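Local coordinates for DUF2235 domain-containing protein (PDB 4O5P) that probably hydrolyses phospholipids of target-cell membranes as the type VI secretion effector Tle1 of Pseudomonas aeruginosa, at residues Ile65-Gly70 and Met229-Tyr234; Arg94-Ser99 and Ile111-Cys116; Thr477-Ala482 and Ser631-Gln636. All coordinates share one frame; numbering follows the deposited sequence.

Contacts 1 and 2 belong to one piece of architecture and contact 3 to another. Strand 62-71 pairs with strand 225-236 in contact 1 and, on its other edge, with strand 111-116, the strand that carries contact 2; the two centres lie 9 Å apart. Thr68 CG2 packs on Ile96 CD1 at 3.7 Å, and Gly70 O lies 2.8 Å from Cys116 N, a probable hydrogen bond. Along the chain, contact 2 is nested within the loop that contact 1 closes. Strand 225-236 leads toward Ser237, the presumed nucleophile of a Ser-His-Asp triad. Contact 3 lies about 42 Å from contact 1 and 40 Å from contact 2, centre to centre, and joins two helices of the C-terminal family region.

Contact 1. Residues Ile65-Gly70 and Met229-Tyr234; sequences IHITLG and MRLYIY
Arg230 N donates to Ile65 O at 3.0 Å, the first of five backbone hydrogen bonds that join two parallel strands of the central sheet of an alpha/beta-hydrolase-like fold. Ile67 and Leu69 both donate and accept, Ile67 N to Arg230 O and Leu69 N to Tyr232 O, while their carbonyls take Tyr232 N and Tyr234 N. The one direct side-chain hydrogen bond between the two strands joins His66 ND1 and Tyr232 OH, 2.8 Å apart and somewhat bent (144°); either atom could be the donor. The hydroxyl comes in at the edge of the imidazole, near its plane, and the two rings meet rim to rim with planes at 24°. On the same face a water bridges Thr68 OG1, to which it donates, and Tyr234 OH, with its oxygen 2.6 Å from that hydroxyl. Arg230 turns its guanidinium away from Ile65-Gly70, to Asp37 and Ser273.

The other face of the sheet is apolar, covered by helices 139-162 and 238-254. Ile67 and Leu231 lie side by side there, with Leu231 CD2 3.6 Å from Ile67 CB. Selenomethionine Met229 bends at its last torsion (chi3 38°), which sets CE 3.6 Å from Ile67 CD1. Further along, Leu69 CB receives Ile233 CD1. Strand 225-236 then runs into a GxSxG sequence around Ser237, consistent with a nucleophile elbow. Near that end, on the tyrosine-bearing face, Thr68 CG2 sits 3.3 Å from Tyr234 CE2.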
loop_
_atom_site.group_PDB
_atom_site.type_symbol
_atom_site.label_atom_id
_atom_site.label_comp_id
_atom_site.label_asym_id
_atom_site.label_seq_id
_atom_site.Cartn_x
_atom_site.Cartn_y
_atom_site.Cartn_z
ATOM N N ILE A 65 10.097 -14.439 22.432
ATOM C CA ILE A 65 9.942 -14.779 21.024
ATOM C C ILE A 65 9.929 -13.477 20.238
ATOM O O ILE A 65 9.084 -12.612 20.484
ATOM C CB ILE A 65 8.650 -15.591 20.775
ATOM C CG1 ILE A 65 8.606 -16.773 21.742
ATOM C CG2 ILE A 65 8.576 -16.077 19.318
ATOM C CD1 ILE A 65 7.402 -17.634 21.586
ATOM N N HIS A 66 10.883 -13.323 19.325
ATOM C CA HIS A 66 11.007 -12.079 18.571
ATOM C C HIS A 66 10.596 -12.367 17.138
ATOM O O HIS A 66 11.139 -13.278 16.502
ATOM C CB HIS A 66 12.445 -11.537 18.623
ATOM C CG HIS A 66 12.877 -11.063 19.982
ATOM N ND1 HIS A 66 12.695 -9.763 20.415
ATOM C CD2 HIS A 66 13.518 -11.707 20.988
ATOM C CE1 HIS A 66 13.191 -9.632 21.632
ATOM N NE2 HIS A 66 13.704 -10.794 22.000
ATOM N N ILE A 67 9.622 -11.604 16.635
ATOM C CA ILE A 67 9.024 -11.911 15.341
ATOM C C ILE A 67 9.008 -10.698 14.424
ATOM O O ILE A 67 8.417 -9.675 14.753
ATOM C CB ILE A 67 7.572 -12.372 15.489
ATOM C CG1 ILE A 67 7.470 -13.600 16.404
ATOM C CG2 ILE A 67 6.955 -12.654 14.123
ATOM C CD1 ILE A 67 6.057 -13.850 16.921
ATOM N N THR A 68 9.646 -10.825 13.265
ATOM C CA THR A 68 9.531 -9.816 12.213
ATOM C C THR A 68 8.518 -10.267 11.151
ATOM O O THR A 68 8.582 -11.410 10.674
ATOM C CB THR A 68 10.887 -9.566 11.541
ATOM O OG1 THR A 68 11.858 -9.185 12.528
ATOM C CG2 THR A 68 10.774 -8.466 10.498
ATOM N N LEU A 69 7.603 -9.365 10.777
ATOM C CA LEU A 69 6.601 -9.589 9.732
ATOM C C LEU A 69 6.655 -8.442 8.706
ATOM O O LEU A 69 6.528 -7.284 9.069
ATOM C CB LEU A 69 5.209 -9.641 10.370
ATOM C CG LEU A 69 3.980 -9.931 9.518
ATOM C CD1 LEU A 69 4.213 -11.168 8.691
ATOM C CD2 LEU A 69 2.739 -10.133 10.394
ATOM N N GLY A 70 6.860 -8.764 7.435
ATOM C CA GLY A 70 6.921 -7.751 6.394
ATOM C C GLY A 70 5.812 -7.952 5.378
ATOM O O GLY A 70 5.720 -9.020 4.767
HETATM N N MSE A 229 6.094 -12.076 23.647
HETATM C CA MSE A 229 6.114 -11.974 22.208
HETATM C C MSE A 229 6.272 -10.529 21.806
HETATM O O MSE A 229 5.466 -9.685 22.177
HETATM C CB MSE A 229 4.839 -12.554 21.629
HETATM C CG MSE A 229 4.879 -14.050 21.736
HETATM SE SE MSE A 229 3.522 -15.020 20.870
HETATM C CE MSE A 229 3.265 -13.985 19.195
ATOM N N ARG A 230 7.323 -10.269 21.035
ATOM C CA ARG A 230 7.720 -8.921 20.672
ATOM C C ARG A 230 7.771 -8.839 19.155
ATOM O O ARG A 230 8.471 -9.633 18.516
ATOM C CB ARG A 230 9.092 -8.626 21.267
ATOM C CG ARG A 230 9.175 -8.884 22.765
ATOM C CD ARG A 230 8.234 -7.973 23.507
ATOM N NE ARG A 230 8.226 -8.197 24.955
ATOM C CZ ARG A 230 7.278 -7.733 25.764
ATOM N NH1 ARG A 230 6.270 -7.018 25.270
ATOM N NH2 ARG A 230 7.336 -7.973 27.065
ATOM N N LEU A 231 7.023 -7.891 18.582
ATOM C CA LEU A 231 6.812 -7.853 17.130
ATOM C C LEU A 231 7.506 -6.664 16.466
ATOM O O LEU A 231 7.503 -5.562 16.994
ATOM C CB LEU A 231 5.319 -7.797 16.789
ATOM C CG LEU A 231 4.416 -8.973 17.178
ATOM C CD1 LEU A 231 3.127 -8.941 16.408
ATOM C CD2 LEU A 231 5.105 -10.276 16.953
ATOM N N TYR A 232 8.100 -6.914 15.305
ATOM C CA TYR A 232 8.710 -5.892 14.467
ATOM C C TYR A 232 8.044 -6.065 13.108
ATOM O O TYR A 232 8.112 -7.146 12.508
ATOM C CB TYR A 232 10.230 -6.091 14.410
ATOM C CG TYR A 232 10.780 -6.363 15.793
ATOM C CD1 TYR A 232 10.769 -7.654 16.319
ATOM C CD2 TYR A 232 11.246 -5.331 16.595
ATOM C CE1 TYR A 232 11.227 -7.910 17.590
ATOM C CE2 TYR A 232 11.709 -5.585 17.881
ATOM C CZ TYR A 232 11.700 -6.873 18.362
ATOM O OH TYR A 232 12.155 -7.142 19.634
ATOM N N ILE A 233 7.359 -5.016 12.650
ATOM C CA ILE A 233 6.443 -5.123 11.508
ATOM C C ILE A 233 6.796 -4.056 10.473
ATOM O O ILE A 233 6.879 -2.883 10.820
ATOM C CB ILE A 233 4.968 -4.871 11.944
ATOM C CG1 ILE A 233 4.577 -5.711 13.177
ATOM C CG2 ILE A 233 4.004 -5.115 10.785
ATOM C CD1 ILE A 233 4.350 -7.173 12.907
ATOM N N TYR A 234 7.003 -4.451 9.218
ATOM C CA TYR A 234 7.341 -3.495 8.164
ATOM C C TYR A 234 6.269 -3.602 7.078
ATOM O O TYR A 234 5.856 -4.706 6.733
ATOM C CB TYR A 234 8.731 -3.798 7.560
ATOM C CG TYR A 234 9.850 -3.971 8.581
ATOM C CD1 TYR A 234 10.235 -2.924 9.407
ATOM C CD2 TYR A 234 10.520 -5.183 8.703
ATOM C CE1 TYR A 234 11.250 -3.079 10.340
ATOM C CE2 TYR A 234 11.541 -5.350 9.625
ATOM C CZ TYR A 234 11.901 -4.297 10.434
ATOM O OH TYR A 234 12.902 -4.472 11.356
HETATM O O HOH W 1 13.854 -6.869 11.508
#

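Contact 2. Residues Arg94-Ser99 and Ile111-Cys116; sequences RLIHAS and IFKYYC
Lys113 NZ donates two hydrogen bonds, one to Ile96 O in the last turn of helix 91-97 at 2.8 Å and one to Ser99 O just beyond it at 2.7 Å. In both, the ammonium nitrogen stands about 20° out of the carbonyl plane. CG of Lys113 takes the crowded position between backbone N and carbonyl carbon (chi1 80°), and from there the chain runs out extended. Ile96 O has a second donor, Ser99 N, which reaches it from the opposite face of its plane. Ser99 O also receives a weak bond from Gln422 NE2. Ser99 OG donates a hydrogen bond to Leu95 O at 2.7 Å. Two carbonyls at the C-terminal end of a helix, where the helix dipole is negative, would be expected to stabilise the ammonium charge.

The arrangement is a helix end docked on strand 111-116, which pairs in parallel with strand 62-71 in the central sheet. Ile96 supplies the apolar part: CD1 lies 3.6 Å from Tyr114 O, and CG2 packs at 4.2 Å on Tyr115 CB, the two side chains crossing at about a right angle. Tyr115 OH bonds to Asp72 and to the backbone of Asp78, whose carboxylate also bonds to His97 NE2. On the other side of strand 111-116, Tyr114 OH reaches Asp155.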
loop_
_atom_site.group_PDB
_atom_site.type_symbol
_atom_site.label_atom_id
_atom_site.label_comp_id
_atom_site.label_asym_id
_atom_site.label_seq_id
_atom_site.Cartn_x
_atom_site.Cartn_y
_atom_site.Cartn_z
ATOM N N ARG A 94 13.916 -5.954 1.259
ATOM C CA ARG A 94 15.289 -5.704 1.693
ATOM C C ARG A 94 15.438 -5.843 3.209
ATOM O O ARG A 94 16.357 -6.506 3.679
ATOM C CB ARG A 94 15.792 -4.344 1.176
ATOM C CG ARG A 94 16.031 -4.345 -0.335
ATOM C CD ARG A 94 16.215 -2.952 -0.914
ATOM N NE ARG A 94 15.950 -2.978 -2.351
ATOM C CZ ARG A 94 16.891 -3.090 -3.289
ATOM N NH1 ARG A 94 18.175 -3.148 -2.951
ATOM N NH2 ARG A 94 16.552 -3.110 -4.568
ATOM N N LEU A 95 14.508 -5.271 3.968
ATOM C CA LEU A 95 14.547 -5.352 5.428
ATOM C C LEU A 95 14.310 -6.766 5.959
ATOM O O LEU A 95 14.858 -7.140 7.011
ATOM C CB LEU A 95 13.526 -4.388 6.037
ATOM C CG LEU A 95 13.906 -2.921 5.879
ATOM C CD1 LEU A 95 12.745 -2.024 6.276
ATOM C CD2 LEU A 95 15.162 -2.618 6.708
ATOM N N ILE A 96 13.491 -7.536 5.235
ATOM C CA ILE A 96 13.283 -8.943 5.565
ATOM C C ILE A 96 14.552 -9.779 5.283
ATOM O O ILE A 96 14.955 -10.595 6.106
ATOM C CB ILE A 96 12.046 -9.506 4.839
ATOM C CG1 ILE A 96 10.766 -8.898 5.434
ATOM C CG2 ILE A 96 12.002 -11.027 4.956
ATOM C CD1 ILE A 96 10.555 -9.270 6.899
ATOM N N HIS A 97 15.185 -9.555 4.134
ATOM C CA HIS A 97 16.445 -10.205 3.803
ATOM C C HIS A 97 17.499 -9.954 4.891
ATOM O O HIS A 97 18.287 -10.839 5.212
ATOM C CB HIS A 97 17.005 -9.662 2.482
ATOM C CG HIS A 97 16.134 -9.906 1.291
ATOM N ND1 HIS A 97 16.281 -9.208 0.109
ATOM C CD2 HIS A 97 15.123 -10.781 1.087
ATOM C CE1 HIS A 97 15.397 -9.644 -0.769
ATOM N NE2 HIS A 97 14.675 -10.590 -0.198
ATOM N N ALA A 98 17.515 -8.735 5.432
ATOM C CA ALA A 98 18.480 -8.338 6.467
ATOM C C ALA A 98 18.003 -8.630 7.886
ATOM O O ALA A 98 18.686 -8.286 8.861
ATOM C CB ALA A 98 18.816 -6.853 6.337
ATOM N N SER A 99 16.827 -9.237 8.007
ATOM C CA SER A 99 16.307 -9.623 9.314
ATOM C C SER A 99 16.738 -11.044 9.704
ATOM O O SER A 99 16.880 -11.927 8.857
ATOM C CB SER A 99 14.776 -9.497 9.362
ATOM O OG SER A 99 14.356 -8.140 9.479
ATOM N N ILE A 111 13.898 -16.424 17.442
ATOM C CA ILE A 111 13.765 -15.383 16.439
ATOM C C ILE A 111 13.199 -15.971 15.150
ATOM O O ILE A 111 13.737 -16.954 14.624
ATOM C CB ILE A 111 15.112 -14.689 16.168
ATOM C CG1 ILE A 111 15.661 -14.086 17.458
ATOM C CG2 ILE A 111 14.947 -13.593 15.118
ATOM C CD1 ILE A 111 17.010 -13.411 17.283
ATOM N N PHE A 112 12.117 -15.359 14.657
ATOM C CA PHE A 112 11.400 -15.812 13.460
ATOM C C PHE A 112 11.218 -14.636 12.505
ATOM O O PHE A 112 11.129 -13.489 12.947
ATOM C CB PHE A 112 10.001 -16.306 13.846
ATOM C CG PHE A 112 10.005 -17.516 14.724
ATOM C CD1 PHE A 112 10.162 -17.395 16.100
ATOM C CD2 PHE A 112 9.832 -18.781 14.174
ATOM C CE1 PHE A 112 10.172 -18.534 16.913
ATOM C CE2 PHE A 112 9.836 -19.908 14.975
ATOM C CZ PHE A 112 10.008 -19.791 16.341
ATOM N N LYS A 113 11.160 -14.910 11.204
ATOM C CA LYS A 113 10.791 -13.865 10.242
ATOM C C LYS A 113 9.839 -14.404 9.175
ATOM O O LYS A 113 9.909 -15.586 8.791
ATOM C CB LYS A 113 12.026 -13.184 9.622
ATOM C CG LYS A 113 12.713 -13.939 8.500
ATOM C CD LYS A 113 14.021 -13.237 8.135
ATOM C CE LYS A 113 14.668 -13.826 6.887
ATOM N NZ LYS A 113 15.977 -13.156 6.572
ATOM N N TYR A 114 8.936 -13.535 8.721
ATOM C CA TYR A 114 7.903 -13.918 7.779
ATOM C C TYR A 114 7.748 -12.835 6.722
ATOM O O TYR A 114 7.815 -11.636 7.035
ATOM C CB TYR A 114 6.573 -14.118 8.506
ATOM C CG TYR A 114 6.600 -15.214 9.551
ATOM C CD1 TYR A 114 6.413 -16.541 9.195
ATOM C CD2 TYR A 114 6.797 -14.914 10.896
ATOM C CE1 TYR A 114 6.420 -17.554 10.152
ATOM C CE2 TYR A 114 6.816 -15.910 11.857
ATOM C CZ TYR A 114 6.627 -17.230 11.476
ATOM O OH TYR A 114 6.637 -18.221 12.428
ATOM N N TYR A 115 7.551 -13.253 5.477
ATOM C CA TYR A 115 7.372 -12.311 4.375
ATOM C C TYR A 115 6.028 -12.530 3.723
ATOM O O TYR A 115 5.662 -13.659 3.415
ATOM C CB TYR A 115 8.470 -12.485 3.313
ATOM C CG TYR A 115 8.174 -11.720 2.037
ATOM C CD1 TYR A 115 8.427 -10.351 1.943
ATOM C CD2 TYR A 115 7.610 -12.359 0.934
ATOM C CE1 TYR A 115 8.141 -9.643 0.781
ATOM C CE2 TYR A 115 7.317 -11.663 -0.224
ATOM C CZ TYR A 115 7.578 -10.312 -0.294
ATOM O OH TYR A 115 7.304 -9.626 -1.452
ATOM N N CYS A 116 5.294 -11.452 3.494
ATOM C CA CYS A 116 4.031 -11.550 2.785
ATOM C C CYS A 116 4.093 -10.766 1.458
ATOM O O CYS A 116 4.295 -9.549 1.469
ATOM C CB CYS A 116 2.914 -11.024 3.685
ATOM S SG CYS A 116 1.280 -11.078 2.954
#

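Contact 3. Residues Thr477-Ala482 and Ser631-Gln636; sequences TALITA and SARYHQ
Ala482 and Leu479 of helix 469-487 pack against Arg633 and Tyr634 of helix 616-637, a helix-helix contact made by van der Waals touch within the C-terminal family region of the protein. The short axes approach to 7.8 Å and cross at -62°. The small side chain of Ala482 at the meeting point is consistent with this closeness: Ala482 CB points toward the other helix and lies 3.3 Å from Tyr634 N, with the CB and CG atoms of Arg633 each 3.8 Å from it. The methyl thus rests against the backbone of the second helix as well as against the base of the arginine.

Beside Ala482, the side chains of Arg633 and Leu479 cross obliquely. Arg633 has its CG anti to the backbone N (chi1 -174°), and the chain then bends at chi2. Its guanidinium lies with one face toward Leu479, whose CD1 sits 3.6 Å above the plane, over the centre, so that a methyl group covers the flat group while the N-H bonds remain directed outward in its plane. NH2 is bonded to Gln463. Leu651 of helix 649-657 touches both Leu479 and Arg633, joining a third helix to the pair.

Tyr634 leads away from the crossing, but its ring still turns an edge to the first helix, with CD1 3.8 Å from Ala482 O. Its ring also meets that of Phe638. A small residue at the closest approach, flanked by longer side chains, is a common way for two helices to pack closely at a steep crossing angle.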
loop_
_atom_site.group_PDB
_atom_site.type_symbol
_atom_site.label_atom_id
_atom_site.label_comp_id
_atom_site.label_asym_id
_atom_site.label_seq_id
_atom_site.Cartn_x
_atom_site.Cartn_y
_atom_site.Cartn_z
ATOM N N THR A 477 4.680 19.707 -4.544
ATOM C CA THR A 477 3.944 19.507 -5.798
ATOM C C THR A 477 4.373 20.624 -6.708
ATOM O O THR A 477 4.632 20.391 -7.889
ATOM C CB THR A 477 2.433 19.551 -5.622
ATOM O OG1 THR A 477 2.029 18.500 -4.727
ATOM C CG2 THR A 477 1.735 19.307 -6.987
ATOM N N ALA A 478 4.468 21.828 -6.136
ATOM C CA ALA A 478 4.930 22.996 -6.893
ATOM C C ALA A 478 6.342 22.803 -7.440
ATOM O O ALA A 478 6.630 23.211 -8.565
ATOM C CB ALA A 478 4.853 24.255 -6.040
ATOM N N LEU A 479 7.225 22.208 -6.642
ATOM C CA LEU A 479 8.613 21.981 -7.078
ATOM C C LEU A 479 8.711 21.011 -8.258
ATOM O O LEU A 479 9.367 21.300 -9.280
ATOM C CB LEU A 479 9.478 21.511 -5.901
ATOM C CG LEU A 479 10.925 21.087 -6.161
ATOM C CD1 LEU A 479 11.700 22.186 -6.895
ATOM C CD2 LEU A 479 11.604 20.731 -4.822
ATOM N N ILE A 480 8.049 19.868 -8.148
ATOM C CA ILE A 480 8.124 18.927 -9.263
ATOM C C ILE A 480 7.376 19.469 -10.502
ATOM O O ILE A 480 7.780 19.216 -11.639
ATOM C CB ILE A 480 7.685 17.504 -8.856
ATOM C CG1 ILE A 480 8.111 16.494 -9.921
ATOM C CG2 ILE A 480 6.200 17.452 -8.608
ATOM C CD1 ILE A 480 7.916 15.014 -9.522
ATOM N N THR A 481 6.317 20.245 -10.276
ATOM C CA THR A 481 5.659 20.946 -11.385
ATOM C C THR A 481 6.663 21.867 -12.085
ATOM O O THR A 481 6.783 21.848 -13.316
ATOM C CB THR A 481 4.466 21.793 -10.897
ATOM O OG1 THR A 481 3.439 20.932 -10.376
ATOM C CG2 THR A 481 3.883 22.625 -12.059
ATOM N N ALA A 482 7.375 22.677 -11.295
ATOM C CA ALA A 482 8.411 23.564 -11.831
ATOM C C ALA A 482 9.423 22.797 -12.676
ATOM O O ALA A 482 9.786 23.245 -13.758
ATOM C CB ALA A 482 9.119 24.324 -10.705
ATOM N N SER A 631 4.868 27.685 -11.690
ATOM C CA SER A 631 5.522 28.657 -12.565
ATOM C C SER A 631 6.515 29.555 -11.790
ATOM O O SER A 631 7.696 29.773 -12.220
ATOM C CB SER A 631 4.450 29.500 -13.255
ATOM O OG SER A 631 3.591 28.673 -14.020
ATOM N N ALA A 632 6.073 30.067 -10.668
ATOM C CA ALA A 632 6.923 30.883 -9.806
ATOM C C ALA A 632 8.201 30.161 -9.404
ATOM O O ALA A 632 9.259 30.671 -9.603
ATOM C CB ALA A 632 6.162 31.421 -8.593
ATOM N N ARG A 633 8.068 28.928 -8.940
ATOM C CA ARG A 633 9.225 28.087 -8.658
ATOM C C ARG A 633 10.104 27.784 -9.854
ATOM O O ARG A 633 11.266 27.792 -9.737
ATOM C CB ARG A 633 8.880 26.815 -7.910
ATOM C CG ARG A 633 10.097 26.034 -7.496
ATOM C CD ARG A 633 10.641 26.543 -6.185
ATOM N NE ARG A 633 11.847 25.908 -5.728
ATOM C CZ ARG A 633 11.972 25.098 -4.685
ATOM N NH1 ARG A 633 10.952 24.761 -3.936
ATOM N NH2 ARG A 633 13.163 24.629 -4.400
ATOM N N TYR A 634 9.520 27.558 -11.005
ATOM C CA TYR A 634 10.261 27.439 -12.227
ATOM C C TYR A 634 11.280 28.531 -12.369
ATOM O O TYR A 634 12.355 28.252 -12.742
ATOM C CB TYR A 634 9.383 27.473 -13.470
ATOM C CG TYR A 634 10.134 27.592 -14.790
ATOM C CD1 TYR A 634 10.630 26.497 -15.427
ATOM C CD2 TYR A 634 10.359 28.810 -15.348
ATOM C CE1 TYR A 634 11.262 26.595 -16.630
ATOM C CE2 TYR A 634 11.013 28.931 -16.534
ATOM C CZ TYR A 634 11.481 27.820 -17.175
ATOM O OH TYR A 634 12.100 27.981 -18.326
ATOM N N HIS A 635 10.848 29.761 -12.169
ATOM C CA HIS A 635 11.784 30.892 -12.329
ATOM C C HIS A 635 12.949 30.969 -11.331
ATOM O O HIS A 635 13.885 31.753 -11.528
ATOM C CB HIS A 635 11.033 32.221 -12.393
ATOM C CG HIS A 635 10.125 32.319 -13.578
ATOM N ND1 HIS A 635 10.595 32.311 -14.873
ATOM C CD2 HIS A 635 8.777 32.399 -13.665
ATOM C CE1 HIS A 635 9.575 32.394 -15.708
ATOM N NE2 HIS A 635 8.460 32.432 -15.000
ATOM N N GLN A 636 12.909 30.162 -10.277
ATOM C CA GLN A 636 14.037 30.084 -9.365
ATOM C C GLN A 636 14.825 28.812 -9.611
ATOM O O GLN A 636 15.957 28.672 -9.154
ATOM C CB GLN A 636 13.559 30.173 -7.920
ATOM C CG GLN A 636 13.642 31.608 -7.395
ATOM C CD GLN A 636 12.481 31.982 -6.510
ATOM O OE1 GLN A 636 11.767 31.112 -6.004
ATOM N NE2 GLN A 636 12.286 33.287 -6.310
#